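Long-range contacts in alcohol dehydrogenase YqhD (Escherichia coli, PDB 4QGS), which reduces a broad range of short-chain aldehydes to alcohols with NADPH, using one catalytic zinc ion per subunit of a homodimer: residues R42-Y47 with T98-V103; A117-P122 with S140-G145; E212-K217 with R312-Q317; V219-Q224 with A269-D274; T295-L300 with L348-H353. All coordinates share one frame; numbering follows the deposited sequence.

In the fold
Following the chain from the N terminus, interaction 1 closes the first loop, pairing strand 42-46 with strand 99-104 in the parallel sheet of the cofactor-binding part. Interaction 2 comes next in series and closes a short loop of 17 residues between helix 106-119 and the run into strand 144-148; it touches interaction 1 where Leu-100 pairs with Pro-143 and Gly-145. The other three lie in the helical, zinc-binding part. Interaction 3 ties the loop after helix 196-211 to helix 312-323, and interaction 4, nested inside the loop it closes, joins the start of helix 222-244 to the loop before helix 276-288. Interaction 5 crosses interaction 3 and joins helix 292-306 to the 348-353 loop.

Interaction 1. Residues R42-Y47 with T98-V103; sequences RVLITY and TFLLAV
Arg-42 O takes two donors from residues at the entry to the neighbouring strand: Thr-98 N at 2.8 Å, in the carbonyl plane, and Phe-99 N, a longer bond tilted from that plane. The N-H of Arg-42 goes to Thr-98 OG1 at 3.0 Å, so both its backbone polar atoms are tied down where the strands begin to pair. From here 42-46 and 99-103 run parallel, the axes of these short segments 20° apart, in the central sheet of the Rossmann-like nucleotide-binding domain. The ladder continues through Leu-44 N to Phe-99 O, Leu-101 N to Leu-44 O, Thr-46 N to Leu-101 O and Val-103 N to Thr-46 O. On one face Val-43, Ile-45 and Leu-101 lie together, and helix 57-64 packs on the last two. Ile-45 CG2, anti to the backbone N, meets Val-103 CG2 at 3.8 Å. The other face, under helix 106-119, carries Leu-44 and Leu-100, which lie side by side with their CD2 methyls 3.8 Å apart. Thr-46 OG1 is hydrogen-bonded to Thr-112 of that helix. The strands' C-terminal ends lead towards the NADP(+) site, near Thr-149 and Gly-49. Thr-46 OG1 also sits 3.3 Å from Ala-102 CA.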
# COMPACT_ATOMS: atom_id res chain seq x y z
N ARG A 42 -29.25 -1.53 4.09
CA ARG A 42 -28.98 -2.95 3.95
C ARG A 42 -27.48 -3.09 3.72
O ARG A 42 -26.97 -2.73 2.65
CB ARG A 42 -29.80 -3.58 2.82
CG ARG A 42 -29.67 -5.10 2.70
CD ARG A 42 -30.97 -5.76 2.21
NE ARG A 42 -32.10 -5.43 3.08
CZ ARG A 42 -33.38 -5.65 2.78
NH1 ARG A 42 -33.71 -6.23 1.63
NH2 ARG A 42 -34.32 -5.31 3.64
N VAL A 43 -26.78 -3.56 4.74
CA VAL A 43 -25.32 -3.54 4.76
C VAL A 43 -24.74 -4.88 4.35
O VAL A 43 -25.11 -5.91 4.88
CB VAL A 43 -24.78 -3.20 6.18
CG1 VAL A 43 -23.26 -3.13 6.17
CG2 VAL A 43 -25.38 -1.89 6.70
N LEU A 44 -23.82 -4.87 3.38
CA LEU A 44 -23.03 -6.06 3.10
C LEU A 44 -21.62 -5.89 3.67
O LEU A 44 -20.87 -5.01 3.25
CB LEU A 44 -22.95 -6.34 1.60
CG LEU A 44 -22.14 -7.59 1.24
CD1 LEU A 44 -22.80 -8.86 1.75
CD2 LEU A 44 -21.90 -7.68 -0.27
N ILE A 45 -21.29 -6.74 4.64
CA ILE A 45 -19.95 -6.82 5.21
C ILE A 45 -19.10 -7.77 4.37
O ILE A 45 -19.45 -8.93 4.21
CB ILE A 45 -19.99 -7.33 6.65
CG1 ILE A 45 -20.79 -6.37 7.54
CG2 ILE A 45 -18.57 -7.55 7.19
CD1 ILE A 45 -20.79 -6.80 9.00
N THR A 46 -17.99 -7.28 3.84
CA THR A 46 -17.10 -8.11 3.04
C THR A 46 -15.82 -8.41 3.80
O THR A 46 -15.33 -7.57 4.56
CB THR A 46 -16.76 -7.43 1.71
OG1 THR A 46 -16.12 -6.18 1.98
CG2 THR A 46 -18.02 -7.17 0.89
N TYR A 47 -15.26 -9.60 3.60
CA TYR A 47 -13.98 -9.90 4.22
C TYR A 47 -13.21 -10.96 3.43
O TYR A 47 -13.68 -11.46 2.40
CB TYR A 47 -14.15 -10.35 5.66
CG TYR A 47 -15.09 -11.52 5.86
CD1 TYR A 47 -14.63 -12.83 5.82
CD2 TYR A 47 -16.44 -11.32 6.12
CE1 TYR A 47 -15.49 -13.90 6.01
CE2 TYR A 47 -17.30 -12.38 6.32
CZ TYR A 47 -16.82 -13.66 6.26
OH TYR A 47 -17.68 -14.72 6.45
N THR A 98 -27.37 -1.52 0.11
CA THR A 98 -27.23 -0.07 -0.05
C THR A 98 -25.97 0.48 0.59
O THR A 98 -25.70 1.68 0.51
CB THR A 98 -28.43 0.67 0.57
OG1 THR A 98 -28.47 0.39 1.98
CG2 THR A 98 -29.72 0.21 -0.07
N PHE A 99 -25.20 -0.39 1.24
CA PHE A 99 -23.95 0.04 1.86
C PHE A 99 -22.99 -1.15 1.98
O PHE A 99 -23.40 -2.23 2.40
CB PHE A 99 -24.20 0.66 3.24
CG PHE A 99 -23.06 1.52 3.72
CD1 PHE A 99 -23.09 2.89 3.53
CD2 PHE A 99 -21.96 0.95 4.35
CE1 PHE A 99 -22.05 3.69 3.96
CE2 PHE A 99 -20.91 1.75 4.79
CZ PHE A 99 -20.95 3.12 4.59
N LEU A 100 -21.73 -0.94 1.62
CA LEU A 100 -20.71 -1.98 1.74
C LEU A 100 -19.73 -1.69 2.87
O LEU A 100 -19.34 -0.55 3.06
CB LEU A 100 -19.94 -2.11 0.41
CG LEU A 100 -20.80 -2.57 -0.77
CD1 LEU A 100 -20.17 -2.13 -2.09
CD2 LEU A 100 -20.96 -4.05 -0.74
N LEU A 101 -19.34 -2.72 3.62
CA LEU A 101 -18.41 -2.51 4.73
C LEU A 101 -17.26 -3.51 4.67
O LEU A 101 -17.41 -4.66 5.06
CB LEU A 101 -19.12 -2.61 6.08
CG LEU A 101 -18.26 -2.32 7.32
CD1 LEU A 101 -17.62 -0.96 7.28
CD2 LEU A 101 -19.09 -2.49 8.60
N ALA A 102 -16.11 -3.05 4.19
CA ALA A 102 -14.96 -3.93 4.04
C ALA A 102 -14.24 -4.08 5.36
O ALA A 102 -13.85 -3.08 5.98
CB ALA A 102 -14.03 -3.38 2.97
N VAL A 103 -14.05 -5.32 5.80
CA VAL A 103 -13.35 -5.59 7.04
C VAL A 103 -12.12 -6.44 6.75
O VAL A 103 -12.24 -7.60 6.38
CB VAL A 103 -14.27 -6.30 8.06
CG1 VAL A 103 -13.54 -6.58 9.36
CG2 VAL A 103 -15.53 -5.47 8.31

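Interaction 2. Residues A117-P122 with S140-G145; sequences AAANYP and SAIPMG
Ala-119 CB presses on Ile-142 CD1 at 3.5 Å, tighter than usual for two carbons, and this is the close-packed side of the contact. It joins the last turn of helix 106-119 to the run of chain that leads into strand 144-148 of the parallel sheet, in the alpha-beta layering of the nucleotide-binding domain. Nearby, Ala-141 CB rests on the backbone of Ala-117, 4.0 Å from its CA, and Val-92 of helix 82-95 adds to the apolar patch round Ile-142. The more open side belongs to Asn-120. Its CG is anti to the carbonyl carbon (chi1 -46°), and the amide lies across the Ser-140 to Ile-142 backbone. There ND2 gives a weak hydrogen bond to Ser-140 OG at 3.3 Å and another weak one to a water, which in turn donates to Ala-141 O at 3.1 Å. An alanine in place of Asn-120 would probably leave Ser-140 OG without this donor and the water with one fewer anchor, opening a gap beside Ile-142. The amide is not purely polar in its contacts, for Asn-120 OD1 comes to 3.5 Å from Ile-142 CG1.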
# COMPACT_ATOMS: atom_id res chain seq x y z
N ALA A 117 -18.38 0.12 -7.36
CA ALA A 117 -18.48 0.81 -8.64
C ALA A 117 -19.20 -0.06 -9.66
O ALA A 117 -20.09 0.42 -10.38
CB ALA A 117 -17.10 1.18 -9.15
N ALA A 118 -18.81 -1.32 -9.73
CA ALA A 118 -19.42 -2.26 -10.66
C ALA A 118 -20.93 -2.31 -10.50
O ALA A 118 -21.66 -2.48 -11.47
CB ALA A 118 -18.82 -3.65 -10.48
N ALA A 119 -21.38 -2.14 -9.26
CA ALA A 119 -22.79 -2.32 -8.94
C ALA A 119 -23.69 -1.26 -9.55
O ALA A 119 -24.81 -1.55 -9.92
CB ALA A 119 -22.96 -2.37 -7.43
N ASN A 120 -23.19 -0.03 -9.64
CA ASN A 120 -23.93 1.02 -10.35
C ASN A 120 -23.44 1.25 -11.78
O ASN A 120 -23.85 2.22 -12.44
CB ASN A 120 -23.89 2.38 -9.61
CG ASN A 120 -24.17 2.26 -8.13
OD1 ASN A 120 -24.79 1.30 -7.68
ND2 ASN A 120 -23.74 3.26 -7.38
N TYR A 121 -22.58 0.36 -12.26
CA TYR A 121 -22.29 0.35 -13.69
C TYR A 121 -23.54 -0.21 -14.35
O TYR A 121 -24.22 -1.06 -13.76
CB TYR A 121 -21.06 -0.50 -14.03
CG TYR A 121 -19.82 0.32 -14.30
CD1 TYR A 121 -19.18 0.31 -15.54
CD2 TYR A 121 -19.31 1.16 -13.32
CE1 TYR A 121 -18.05 1.08 -15.77
CE2 TYR A 121 -18.19 1.94 -13.53
CZ TYR A 121 -17.57 1.89 -14.77
OH TYR A 121 -16.45 2.67 -14.97
N PRO A 122 -23.91 0.32 -15.53
CA PRO A 122 -25.16 -0.07 -16.18
C PRO A 122 -25.36 -1.59 -16.37
O PRO A 122 -24.66 -2.25 -17.13
CB PRO A 122 -25.07 0.65 -17.53
CG PRO A 122 -24.21 1.81 -17.30
CD PRO A 122 -23.19 1.37 -16.27
N SER A 140 -20.63 6.99 -10.22
CA SER A 140 -21.26 6.75 -8.93
C SER A 140 -20.88 5.38 -8.42
O SER A 140 -20.48 4.51 -9.19
CB SER A 140 -22.78 6.84 -9.04
OG SER A 140 -23.30 5.67 -9.64
N ALA A 141 -21.01 5.20 -7.11
CA ALA A 141 -20.71 3.91 -6.51
C ALA A 141 -21.58 3.72 -5.28
O ALA A 141 -22.03 4.69 -4.67
CB ALA A 141 -19.24 3.82 -6.15
N ILE A 142 -21.84 2.46 -4.94
CA ILE A 142 -22.48 2.15 -3.68
C ILE A 142 -21.60 2.68 -2.56
O ILE A 142 -20.39 2.48 -2.57
CB ILE A 142 -22.69 0.65 -3.51
CG1 ILE A 142 -23.61 0.13 -4.61
CG2 ILE A 142 -23.27 0.31 -2.12
CD1 ILE A 142 -24.10 -1.24 -4.36
N PRO A 143 -22.21 3.40 -1.60
CA PRO A 143 -21.43 3.94 -0.49
C PRO A 143 -20.71 2.81 0.24
O PRO A 143 -21.27 1.72 0.37
CB PRO A 143 -22.49 4.59 0.40
CG PRO A 143 -23.59 4.94 -0.55
CD PRO A 143 -23.62 3.81 -1.53
N MET A 144 -19.48 3.06 0.67
CA MET A 144 -18.76 2.02 1.39
C MET A 144 -17.86 2.61 2.46
O MET A 144 -17.41 3.75 2.35
CB MET A 144 -17.93 1.16 0.41
CG MET A 144 -16.85 1.91 -0.34
SD MET A 144 -15.61 0.77 -1.01
CE MET A 144 -14.87 0.20 0.52
N GLY A 145 -17.64 1.83 3.52
CA GLY A 145 -16.71 2.20 4.56
C GLY A 145 -15.83 0.99 4.80
O GLY A 145 -15.99 -0.05 4.15
O HOH W 1 -25.12 5.03 -5.09

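Interaction 3. Residues E212-K217 with R312-Q317; sequences EQYVTK and RAKLLQ
Lys-314 and the ring of Tyr-214 approach each other obliquely, the lysine chain folding back from helix 312-323 onto the loop that follows helix 196-211. This loop-on-helix junction belongs to the all-helical C-terminal domain of the iron-containing alcohol dehydrogenase family. The lysine is bent at chi2, chi3 and chi4, and the last of these (-73°) turns NZ in to Tyr-214 O at 2.8 Å, in the carbonyl plane and on a lone pair. NZ also gives a hydrogen bond to a water held by Lys-217 O, and forms a salt bridge with Asp-225 of helix 222-244, so this buried ammonium has a charged mate besides its two neutral acceptors. Lys-314 CE lies 3.7 Å from Tyr-214 CE1. The tyrosine hydroxyl reaches Gln-317, whose CG is 3.6 Å from Tyr-214 OH. The Gln-317 amide stands nearly upright to the ring, the planes 85° apart, with NE2 near the ring plane at its edge; both Tyr-214 OH and Gln-317 NE2 are hydrogen-bonded to Glu-229. The side chain of Val-215, centre of an inverse gamma turn, crosses that of Leu-315 at about a right angle, Val-215 CG1 3.7 Å from Leu-315 CD2, and Trp-304 of helix 292-306 touches both. A second water bridges the backbones, donating to Thr-216 O at 2.8 Å and accepting from Lys-314 N at 3.0 Å.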
# COMPACT_ATOMS: atom_id res chain seq x y z
N GLU A 212 9.67 6.86 -2.18
CA GLU A 212 9.33 6.88 -3.61
C GLU A 212 8.86 8.27 -4.03
O GLU A 212 8.88 8.60 -5.21
CB GLU A 212 8.23 5.87 -3.94
CG GLU A 212 8.63 4.40 -3.79
CD GLU A 212 9.32 3.82 -5.03
OE1 GLU A 212 10.09 4.53 -5.72
OE2 GLU A 212 9.09 2.62 -5.30
N GLN A 213 8.43 9.04 -3.04
CA GLN A 213 7.86 10.37 -3.26
C GLN A 213 8.70 11.48 -2.66
O GLN A 213 8.29 12.65 -2.64
CB GLN A 213 6.44 10.42 -2.69
CG GLN A 213 5.50 9.35 -3.26
CD GLN A 213 4.17 9.30 -2.54
OE1 GLN A 213 3.25 10.05 -2.86
NE2 GLN A 213 4.04 8.38 -1.57
N TYR A 214 9.89 11.14 -2.17
CA TYR A 214 10.70 12.11 -1.45
C TYR A 214 12.18 12.05 -1.85
O TYR A 214 12.81 13.09 -2.04
CB TYR A 214 10.54 11.90 0.07
CG TYR A 214 11.60 12.58 0.92
CD1 TYR A 214 11.63 13.98 1.05
CD2 TYR A 214 12.58 11.84 1.58
CE1 TYR A 214 12.61 14.59 1.81
CE2 TYR A 214 13.56 12.45 2.35
CZ TYR A 214 13.57 13.84 2.45
OH TYR A 214 14.53 14.44 3.21
N VAL A 215 12.74 10.86 -2.00
CA VAL A 215 14.14 10.78 -2.39
C VAL A 215 14.19 10.79 -3.91
O VAL A 215 14.33 9.76 -4.58
CB VAL A 215 14.84 9.55 -1.80
CG1 VAL A 215 16.33 9.58 -2.15
CG2 VAL A 215 14.65 9.55 -0.29
N THR A 216 14.03 11.99 -4.46
CA THR A 216 13.84 12.17 -5.88
C THR A 216 14.67 13.36 -6.38
O THR A 216 15.87 13.23 -6.61
CB THR A 216 12.36 12.38 -6.22
OG1 THR A 216 11.84 13.46 -5.43
CG2 THR A 216 11.55 11.12 -5.92
N LYS A 217 14.01 14.50 -6.53
CA LYS A 217 14.67 15.73 -7.00
C LYS A 217 14.18 16.90 -6.17
O LYS A 217 12.99 16.97 -5.87
CB LYS A 217 14.37 16.00 -8.48
CG LYS A 217 15.12 15.12 -9.45
CD LYS A 217 14.66 15.36 -10.88
CE LYS A 217 13.14 15.23 -11.02
NZ LYS A 217 12.69 15.40 -12.42
N ARG A 312 21.06 12.90 -6.03
CA ARG A 312 22.10 13.33 -5.11
C ARG A 312 21.61 14.31 -4.04
O ARG A 312 21.82 14.08 -2.85
CB ARG A 312 23.27 13.94 -5.90
CG ARG A 312 24.24 14.73 -5.07
CD ARG A 312 25.07 15.60 -5.99
NE ARG A 312 26.44 15.77 -5.52
CZ ARG A 312 26.84 16.76 -4.73
NH1 ARG A 312 25.98 17.69 -4.32
NH2 ARG A 312 28.11 16.82 -4.35
N ALA A 313 20.94 15.39 -4.44
CA ALA A 313 20.50 16.40 -3.48
C ALA A 313 19.54 15.84 -2.43
O ALA A 313 19.70 16.11 -1.24
CB ALA A 313 19.84 17.57 -4.21
N LYS A 314 18.56 15.05 -2.86
CA LYS A 314 17.59 14.52 -1.90
C LYS A 314 18.19 13.38 -1.08
O LYS A 314 17.78 13.17 0.05
CB LYS A 314 16.30 14.07 -2.60
CG LYS A 314 15.50 15.23 -3.26
CD LYS A 314 15.18 16.38 -2.30
CE LYS A 314 14.18 16.01 -1.18
NZ LYS A 314 12.77 15.87 -1.68
N LEU A 315 19.16 12.64 -1.62
CA LEU A 315 19.87 11.66 -0.79
C LEU A 315 20.63 12.34 0.34
O LEU A 315 20.66 11.86 1.47
CB LEU A 315 20.81 10.81 -1.64
CG LEU A 315 20.12 9.69 -2.40
CD1 LEU A 315 21.01 9.18 -3.54
CD2 LEU A 315 19.79 8.54 -1.42
N LEU A 316 21.25 13.49 0.05
CA LEU A 316 21.97 14.22 1.09
C LEU A 316 21.01 14.85 2.10
O LEU A 316 21.30 14.92 3.30
CB LEU A 316 22.84 15.32 0.45
CG LEU A 316 24.02 14.78 -0.36
CD1 LEU A 316 24.63 15.91 -1.19
CD2 LEU A 316 25.06 14.18 0.56
N GLN A 317 19.86 15.32 1.61
CA GLN A 317 18.86 15.89 2.51
C GLN A 317 18.31 14.80 3.43
O GLN A 317 18.14 15.00 4.63
CB GLN A 317 17.72 16.56 1.72
CG GLN A 317 16.69 17.26 2.63
CD GLN A 317 15.73 18.16 1.87
OE1 GLN A 317 16.04 18.63 0.78
NE2 GLN A 317 14.55 18.40 2.44
O HOH W 2 17.97 14.89 -5.77
O HOH W 3 11.26 16.85 -3.95

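Interaction 4. Residues V219-Q224 with A269-D274; sequences VDAKIQ and AGVPQD
Val-271 CG1 is the apolar hub between the start of helix 222-244 and the loop that leads into helix 276-288. It lies 3.5 Å from Ala-221 CB, at the N-cap position, and 3.8 Å from Gln-224 CB one turn further on. Val-219, modelled in two conformers, extends the patch in one: crossing Val-271 at about a right angle, it meets Pro-272 tip to tip, with Val-219 CG1 3.8 Å from Pro-272 CG, a contact doubtful to that extent. The polar part of the contact is a single hydrogen bond. Gln-224 bends at chi2 (92°), which swings CD toward the loop, and NE2 donates to Ala-269 O at 2.8 Å. It is almost perfectly straight, 179° at the hydrogen, with the acceptor in the amide plane and the donor nearly along the C=O axis. A leucine in place of Gln-224 would probably leave Ala-269 O without this donor and the loop less firmly fixed to the helix. The chemistry implies a surface junction in the helical domain, where a small patch of methyl and ring carbons supplies the packing and one straight amide bond probably fixes the loop's position against the helix.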
# COMPACT_ATOMS: atom_id res chain seq x y z
N VAL A 219 12.58 20.27 -5.33
CA VAL A 219 11.70 21.24 -5.98
C VAL A 219 11.23 22.29 -4.99
O VAL A 219 10.27 23.01 -5.24
CB VAL A 219 10.47 20.56 -6.64
CG1 VAL A 219 10.90 19.63 -7.76
CG2 VAL A 219 9.63 19.81 -5.60
N ASP A 220 11.92 22.39 -3.85
CA ASP A 220 11.60 23.33 -2.77
C ASP A 220 10.14 23.24 -2.32
O ASP A 220 9.47 24.25 -2.10
CB ASP A 220 11.92 24.78 -3.19
CG ASP A 220 12.00 25.73 -2.00
OD1 ASP A 220 12.12 25.25 -0.86
OD2 ASP A 220 11.95 26.97 -2.21
N ALA A 221 9.65 22.01 -2.21
CA ALA A 221 8.35 21.74 -1.62
C ALA A 221 8.56 21.44 -0.14
O ALA A 221 8.65 20.28 0.26
CB ALA A 221 7.67 20.59 -2.32
N LYS A 222 8.68 22.49 0.67
CA LYS A 222 9.14 22.33 2.05
C LYS A 222 8.20 21.53 2.93
O LYS A 222 8.66 20.72 3.74
CB LYS A 222 9.38 23.71 2.71
CG LYS A 222 10.60 24.45 2.15
CD LYS A 222 10.94 25.67 3.02
CE LYS A 222 12.23 26.35 2.58
NZ LYS A 222 12.17 26.91 1.20
N ILE A 223 6.89 21.75 2.81
CA ILE A 223 5.94 21.02 3.65
C ILE A 223 5.98 19.53 3.30
O ILE A 223 6.06 18.65 4.19
CB ILE A 223 4.51 21.57 3.50
CG1 ILE A 223 4.40 22.94 4.17
CG2 ILE A 223 3.48 20.59 4.07
CD1 ILE A 223 4.56 22.88 5.67
N GLN A 224 5.94 19.24 2.00
CA GLN A 224 6.01 17.85 1.53
C GLN A 224 7.27 17.16 2.02
O GLN A 224 7.21 16.00 2.48
CB GLN A 224 5.94 17.80 0.00
CG GLN A 224 4.58 18.21 -0.56
CD GLN A 224 4.51 19.70 -0.91
OE1 GLN A 224 5.06 20.55 -0.21
NE2 GLN A 224 3.84 20.01 -2.02
N ALA A 269 1.75 15.16 -3.23
CA ALA A 269 1.07 16.20 -4.01
C ALA A 269 2.06 17.27 -4.41
O ALA A 269 2.63 17.95 -3.56
CB ALA A 269 -0.09 16.80 -3.22
N GLY A 270 2.27 17.41 -5.72
CA GLY A 270 3.11 18.46 -6.26
C GLY A 270 4.61 18.22 -6.26
O GLY A 270 5.39 19.18 -6.42
N VAL A 271 5.03 16.97 -6.10
CA VAL A 271 6.44 16.64 -6.08
C VAL A 271 6.74 15.48 -7.04
O VAL A 271 5.83 14.71 -7.38
CB VAL A 271 6.93 16.29 -4.67
CG1 VAL A 271 6.78 17.51 -3.74
CG2 VAL A 271 6.15 15.12 -4.11
N PRO A 272 8.00 15.36 -7.48
CA PRO A 272 8.35 14.27 -8.40
C PRO A 272 8.15 12.93 -7.72
O PRO A 272 8.32 12.84 -6.50
CB PRO A 272 9.83 14.51 -8.71
CG PRO A 272 10.07 15.94 -8.35
CD PRO A 272 9.15 16.23 -7.21
N GLN A 273 7.76 11.93 -8.48
CA GLN A 273 7.61 10.60 -7.89
C GLN A 273 8.35 9.58 -8.71
O GLN A 273 8.41 9.68 -9.93
CB GLN A 273 6.14 10.23 -7.76
CG GLN A 273 5.38 11.19 -6.82
CD GLN A 273 3.97 10.77 -6.54
OE1 GLN A 273 3.61 9.61 -6.72
NE2 GLN A 273 3.15 11.71 -6.09
N ASP A 274 8.91 8.59 -8.03
CA ASP A 274 9.80 7.63 -8.64
C ASP A 274 9.02 6.37 -9.02
O ASP A 274 8.54 6.25 -10.15
CB ASP A 274 10.95 7.33 -7.67
CG ASP A 274 12.00 6.38 -8.24
OD1 ASP A 274 11.76 5.78 -9.29
OD2 ASP A 274 13.07 6.25 -7.60

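Interaction 5. Residues T295-L300 with L348-H353; sequences TLAIVL and LGVPTH
Thr-352 has CG2 anti to the carbonyl carbon and OG1 between the backbone N and the carbonyl carbon (chi1 63°), which turns the methyl to helix 292-306 while OG1 bonds to Arg-342 of helix 330-347. Val-350 places CG1 anti to its backbone N (chi1 -169°), and that methyl meets Ala-297 CB at 3.7 Å. Both groups close on Ala-297, one at its methyl and one at its carbonyl. Thr-352 CB and CG2 both lie 3.4 Å from Ala-297 O, a carbonyl oxygen that this contact buries and that has no hydrogen-bonding partner in the model. Next to it Ile-298 faces the loop backbone: its CG1 is 3.9 Å from Thr-352 C, and its CA-H points at Thr-352 O, 3.5 Å from CA with 160° at the hydrogen. No direct hydrogen bond joins the segments. A water does so instead, donating to Ile-298 O at 2.8 Å and to Thr-352 O at the same distance, so two backbone carbonyls share one bridging molecule. Pro-351 O, 4.0 Å from Ala-297 CB, is hydrogen-bonded to Tyr-357. Upstream, Gly-349, with positive phi, follows helix 330-347 in a Schellman motif, from which the chain turns back toward 295-300. Phe-345 of that helix touches both Ala-297 and Thr-352, and Val-204 of helix 196-211 packs on Val-350. This is a helix-to-loop seam in the all-helical C-terminal domain of iron-containing alcohol dehydrogenases, on the helix that begins with the zinc ligand His-292, with the side chain of Ala-297 about 11 Å from the zinc ion.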
# COMPACT_ATOMS: atom_id res chain seq x y z
N THR A 295 10.79 -7.51 -1.64
CA THR A 295 11.33 -7.09 -2.94
C THR A 295 11.77 -5.62 -2.88
O THR A 295 12.73 -5.24 -3.56
CB THR A 295 10.31 -7.27 -4.08
OG1 THR A 295 9.27 -6.30 -3.97
CG2 THR A 295 9.73 -8.71 -4.05
N LEU A 296 11.07 -4.81 -2.09
CA LEU A 296 11.44 -3.40 -1.96
C LEU A 296 12.74 -3.22 -1.18
O LEU A 296 13.56 -2.36 -1.52
CB LEU A 296 10.31 -2.60 -1.27
CG LEU A 296 8.92 -2.71 -1.88
CD1 LEU A 296 7.89 -1.89 -1.06
CD2 LEU A 296 8.89 -2.29 -3.35
N ALA A 297 12.92 -4.01 -0.14
CA ALA A 297 14.11 -3.93 0.69
C ALA A 297 15.34 -4.34 -0.12
O ALA A 297 16.44 -3.81 0.08
CB ALA A 297 13.97 -4.81 1.92
N ILE A 298 15.15 -5.28 -1.04
CA ILE A 298 16.23 -5.68 -1.92
C ILE A 298 16.57 -4.58 -2.93
O ILE A 298 17.73 -4.18 -3.07
CB ILE A 298 15.88 -6.98 -2.70
CG1 ILE A 298 15.76 -8.18 -1.74
CG2 ILE A 298 16.92 -7.27 -3.79
CD1 ILE A 298 15.01 -9.33 -2.35
N VAL A 299 15.56 -4.09 -3.64
CA VAL A 299 15.81 -3.18 -4.76
C VAL A 299 16.23 -1.77 -4.32
O VAL A 299 17.14 -1.18 -4.92
CB VAL A 299 14.59 -3.08 -5.67
CG1 VAL A 299 14.76 -1.99 -6.74
CG2 VAL A 299 14.35 -4.46 -6.33
N LEU A 300 15.59 -1.23 -3.29
CA LEU A 300 15.82 0.19 -2.94
C LEU A 300 17.30 0.57 -2.78
O LEU A 300 17.74 1.54 -3.41
CB LEU A 300 15.06 0.57 -1.66
CG LEU A 300 15.12 2.08 -1.36
CD1 LEU A 300 14.23 2.86 -2.32
CD2 LEU A 300 14.70 2.33 0.08
N LEU A 348 14.83 -5.10 11.02
CA LEU A 348 13.41 -5.44 11.07
C LEU A 348 13.16 -6.90 10.69
O LEU A 348 12.03 -7.38 10.79
CB LEU A 348 12.60 -4.54 10.13
CG LEU A 348 12.48 -3.07 10.52
CD1 LEU A 348 11.82 -2.31 9.37
CD2 LEU A 348 11.68 -2.89 11.83
N GLY A 349 14.20 -7.59 10.24
CA GLY A 349 14.07 -8.98 9.82
C GLY A 349 13.76 -9.13 8.34
O GLY A 349 13.29 -10.19 7.91
N VAL A 350 14.05 -8.09 7.56
CA VAL A 350 13.79 -8.11 6.12
C VAL A 350 15.10 -7.97 5.33
O VAL A 350 15.58 -6.86 5.10
CB VAL A 350 12.84 -6.97 5.67
CG1 VAL A 350 12.40 -7.19 4.22
CG2 VAL A 350 11.62 -6.88 6.60
N PRO A 351 15.69 -9.10 4.93
CA PRO A 351 16.98 -9.13 4.23
C PRO A 351 16.99 -8.36 2.92
O PRO A 351 15.97 -8.27 2.24
CB PRO A 351 17.21 -10.63 3.97
CG PRO A 351 16.43 -11.31 5.03
CD PRO A 351 15.21 -10.46 5.24
N THR A 352 18.16 -7.85 2.53
CA THR A 352 18.22 -6.93 1.40
C THR A 352 19.04 -7.39 0.19
O THR A 352 19.32 -6.60 -0.69
CB THR A 352 18.77 -5.57 1.86
OG1 THR A 352 20.11 -5.74 2.34
CG2 THR A 352 17.90 -4.97 2.97
N HIS A 353 19.42 -8.67 0.13
CA HIS A 353 20.10 -9.19 -1.05
C HIS A 353 19.37 -10.41 -1.61
O HIS A 353 18.78 -11.18 -0.85
CB HIS A 353 21.56 -9.56 -0.73
CG HIS A 353 22.41 -8.40 -0.30
ND1 HIS A 353 22.61 -8.06 1.02
CD2 HIS A 353 23.11 -7.49 -1.03
CE1 HIS A 353 23.39 -7.00 1.09
NE2 HIS A 353 23.71 -6.63 -0.14
O HOH W 4 20.36 -4.91 -2.62